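Local coordinates for VP5 (Halorubrum pleomorphic virus 6, PDB 6QGL), which is a viral envelope protein that probably drives fusion of the viral membrane with that of its archaeal host, at residues 63-68 / 117-122. Sequence-based numbering, arbitrary orientation.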
ATOM      1  N   SER A  63       1.518   1.519   1.456  1.00 65.67           N
ATOM      2  CA  SER A  63       0.806   0.381   0.873  1.00 66.93           C
ATOM      3  C   SER A  63      -0.619   0.682   0.410  1.00 70.20           C
ATOM      4  O   SER A  63      -1.054   0.064  -0.557  1.00 70.85           O
ATOM      5  CB  SER A  63       0.812  -0.806   1.828  1.00 72.40           C
ATOM      6  OG  SER A  63       0.130  -0.522   3.037  1.00 81.98           O
ATOM      7  N   THR A  64      -1.343   1.610   1.067  1.00 65.29           N
ATOM      8  CA  THR A  64      -2.730   1.888   0.676  1.00 64.40           C
ATOM      9  C   THR A  64      -2.898   3.146  -0.194  1.00 67.45           C
ATOM     10  O   THR A  64      -3.209   3.004  -1.373  1.00 67.45           O
ATOM     11  CB  THR A  64      -3.670   1.912   1.896  1.00 71.18           C
ATOM     12  OG1 THR A  64      -3.272   2.957   2.781  1.00 69.06           O
ATOM     13  CG2 THR A  64      -3.706   0.579   2.638  1.00 70.92           C
ATOM     14  N   MET A  65      -2.646   4.348   0.352  1.00 63.09           N
ATOM     15  CA  MET A  65      -2.894   5.618  -0.343  1.00 62.26           C
ATOM     16  C   MET A  65      -1.730   6.196  -1.151  1.00 67.92           C
ATOM     17  O   MET A  65      -1.889   6.473  -2.339  1.00 68.12           O
ATOM     18  CB  MET A  65      -3.395   6.690   0.650  1.00 63.50           C
ATOM     19  CG  MET A  65      -4.319   6.156   1.730  1.00 66.97           C
ATOM     20  SD  MET A  65      -5.991   5.822   1.139  1.00 71.05           S
ATOM     21  CE  MET A  65      -6.590   4.772   2.431  1.00 68.34           C
ATOM     22  N   VAL A  66      -0.585   6.401  -0.490  1.00 65.30           N
ATOM     23  CA  VAL A  66       0.625   7.067  -0.970  1.00 65.76           C
ATOM     24  C   VAL A  66       1.312   6.404  -2.194  1.00 71.19           C
ATOM     25  O   VAL A  66       1.665   7.132  -3.124  1.00 71.08           O
ATOM     26  CB  VAL A  66       1.619   7.245   0.217  1.00 69.93           C
ATOM     27  CG1 VAL A  66       2.922   7.900  -0.223  1.00 70.61           C
ATOM     28  CG2 VAL A  66       0.982   8.041   1.362  1.00 68.67           C
ATOM     29  N   ASP A  67       1.535   5.072  -2.189  1.00 69.14           N
ATOM     30  CA  ASP A  67       2.274   4.387  -3.267  1.00 70.63           C
ATOM     31  C   ASP A  67       1.436   3.683  -4.346  1.00 74.74           C
ATOM     32  O   ASP A  67       2.009   2.947  -5.155  1.00 75.63           O
ATOM     33  CB  ASP A  67       3.275   3.379  -2.673  1.00 74.03           C
ATOM     34  CG  ASP A  67       4.712   3.849  -2.595  1.00 86.65           C
ATOM     35  OD1 ASP A  67       5.057   4.832  -3.290  1.00 87.83           O
ATOM     36  OD2 ASP A  67       5.498   3.224  -1.855  1.00 93.24           O
ATOM     37  N   ASN A  68       0.116   3.905  -4.395  1.00 70.23           N
ATOM     38  CA  ASN A  68      -0.718   3.252  -5.409  1.00 70.27           C
ATOM     39  C   ASN A  68      -1.218   4.246  -6.476  1.00 73.45           C
ATOM     40  O   ASN A  68      -2.378   4.207  -6.884  1.00 72.61           O
ATOM     41  CB  ASN A  68      -1.849   2.457  -4.737  1.00 70.08           C
ATOM     42  CG  ASN A  68      -1.392   1.231  -3.970  1.00 87.06           C
ATOM     43  OD1 ASN A  68      -1.989   0.846  -2.964  1.00 80.72           O
ATOM     44  ND2 ASN A  68      -0.333   0.579  -4.427  1.00 77.08           N
ATOM     45  N   THR A 117     -13.433  10.164   0.843  1.00 50.89           N
ATOM     46  CA  THR A 117     -13.649   9.963   2.282  1.00 51.03           C
ATOM     47  C   THR A 117     -12.601   9.003   2.842  1.00 54.98           C
ATOM     48  O   THR A 117     -12.003   9.325   3.863  1.00 54.93           O
ATOM     49  CB  THR A 117     -15.103   9.545   2.590  1.00 57.66           C
ATOM     50  OG1 THR A 117     -15.983  10.577   2.150  1.00 55.21           O
ATOM     51  CG2 THR A 117     -15.352   9.297   4.068  1.00 56.55           C
ATOM     52  N   ASN A 118     -12.339   7.869   2.150  1.00 51.23           N
ATOM     53  CA  ASN A 118     -11.332   6.888   2.577  1.00 50.80           C
ATOM     54  C   ASN A 118      -9.939   7.497   2.634  1.00 53.41           C
ATOM     55  O   ASN A 118      -9.220   7.286   3.613  1.00 53.02           O
ATOM     56  CB  ASN A 118     -11.326   5.669   1.659  1.00 50.82           C
ATOM     57  CG  ASN A 118     -12.555   4.809   1.748  1.00 72.44           C
ATOM     58  OD1 ASN A 118     -13.374   4.904   2.674  1.00 66.67           O
ATOM     59  ND2 ASN A 118     -12.710   3.956   0.764  1.00 65.22           N
ATOM     60  N   PHE A 119      -9.577   8.268   1.594  1.00 49.28           N
ATOM     61  CA  PHE A 119      -8.294   8.945   1.474  1.00 48.56           C
ATOM     62  C   PHE A 119      -8.101   9.979   2.593  1.00 52.67           C
ATOM     63  O   PHE A 119      -7.085   9.925   3.288  1.00 52.10           O
ATOM     64  CB  PHE A 119      -8.155   9.574   0.074  1.00 50.02           C
ATOM     65  CG  PHE A 119      -6.874  10.331  -0.166  1.00 51.28           C
ATOM     66  CD1 PHE A 119      -5.664   9.659  -0.302  1.00 54.44           C
ATOM     67  CD2 PHE A 119      -6.879  11.716  -0.281  1.00 53.40           C
ATOM     68  CE1 PHE A 119      -4.477  10.363  -0.514  1.00 55.39           C
ATOM     69  CE2 PHE A 119      -5.693  12.418  -0.509  1.00 56.24           C
ATOM     70  CZ  PHE A 119      -4.501  11.735  -0.629  1.00 54.47           C
ATOM     71  N   TYR A 120      -9.087  10.883   2.797  1.00 49.51           N
ATOM     72  CA  TYR A 120      -9.013  11.905   3.849  1.00 49.29           C
ATOM     73  C   TYR A 120      -9.107  11.316   5.251  1.00 52.83           C
ATOM     74  O   TYR A 120      -8.507  11.870   6.172  1.00 52.82           O
ATOM     75  CB  TYR A 120     -10.058  13.015   3.655  1.00 50.95           C
ATOM     76  CG  TYR A 120     -10.011  13.714   2.315  1.00 52.75           C
ATOM     77  CD1 TYR A 120      -8.799  14.064   1.728  1.00 54.40           C
ATOM     78  CD2 TYR A 120     -11.184  14.081   1.663  1.00 54.11           C
ATOM     79  CE1 TYR A 120      -8.753  14.707   0.494  1.00 55.24           C
ATOM     80  CE2 TYR A 120     -11.151  14.729   0.432  1.00 55.11           C
ATOM     81  CZ  TYR A 120      -9.933  15.043  -0.146  1.00 62.95           C
ATOM     82  OH  TYR A 120      -9.901  15.679  -1.357  1.00 65.90           O
ATOM     83  N   LYS A 121      -9.837  10.190   5.412  1.00 48.99           N
ATOM     84  CA  LYS A 121      -9.966   9.489   6.692  1.00 48.92           C
ATOM     85  C   LYS A 121      -8.603   8.988   7.169  1.00 52.41           C
ATOM     86  O   LYS A 121      -8.298   9.136   8.352  1.00 52.39           O
ATOM     87  CB  LYS A 121     -10.968   8.326   6.603  1.00 51.62           C
ATOM     88  CG  LYS A 121     -12.321   8.632   7.238  1.00 57.05           C
ATOM     89  CD  LYS A 121     -13.435   7.697   6.767  1.00 64.97           C
ATOM     90  CE  LYS A 121     -13.433   6.314   7.379  1.00 77.58           C
ATOM     91  NZ  LYS A 121     -14.328   5.391   6.631  1.00 88.39           N
ATOM     92  N   SER A 122      -7.776   8.432   6.249  1.00 48.70           N
ATOM     93  CA  SER A 122      -6.438   7.925   6.579  1.00 48.60           C
ATOM     94  C   SER A 122      -5.459   9.051   6.929  1.00 52.00           C
ATOM     95  O   SER A 122      -4.589   8.842   7.778  1.00 52.13           O
ATOM     96  CB  SER A 122      -5.891   7.015   5.481  1.00 52.96           C
ATOM     97  OG  SER A 122      -5.344   7.737   4.392  1.00 63.54           O
TER
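A Met-aromatic contact joins the last turn of helix 43-66 to the middle of the long helix 97-140, where the side chain of Met65 runs across to Phe119, Ser122 and the backbone of Asn118. The sulfur stands at the edge of the Phe119 ring rather than over a face: SD lies 5.5 Å from the ring centroid, 79° off the ring normal. Met65 CB reaches the same rim near the ring plane, 3.9 Å from Phe119 CD1. On the opposing helix, Phe119 has CG anti to its own N (chi1 179°), which carries the ring toward 63-68 and sets its CD1 edge against Met65. A bend at chi2 (-76°) turns the methionine chain past the ring, and its methyl CE comes to rest 3.8 Å from Asn118 O and at the same distance from Ser122 CB.

Within this buried helix-helix interface of the N-terminal envelope-protein region, Ser122 offers a hydroxyl beside the apolar chain. Its OG hydrogen-bonds back to Phe119 O at 3.0 Å, tilted somewhat out of the carbonyl plane, which fixes the side-chain rotation on the side where Met65 passes. Trp232, Val235 and Met239 of helix 229-257 pack against Phe119 as a third helix, while Trp24 from the N-terminal loop touches Met65. The Asn118 amide serves that loop too, hydrogen-bonding to the backbone of Trp24, Arg27 and Phe29.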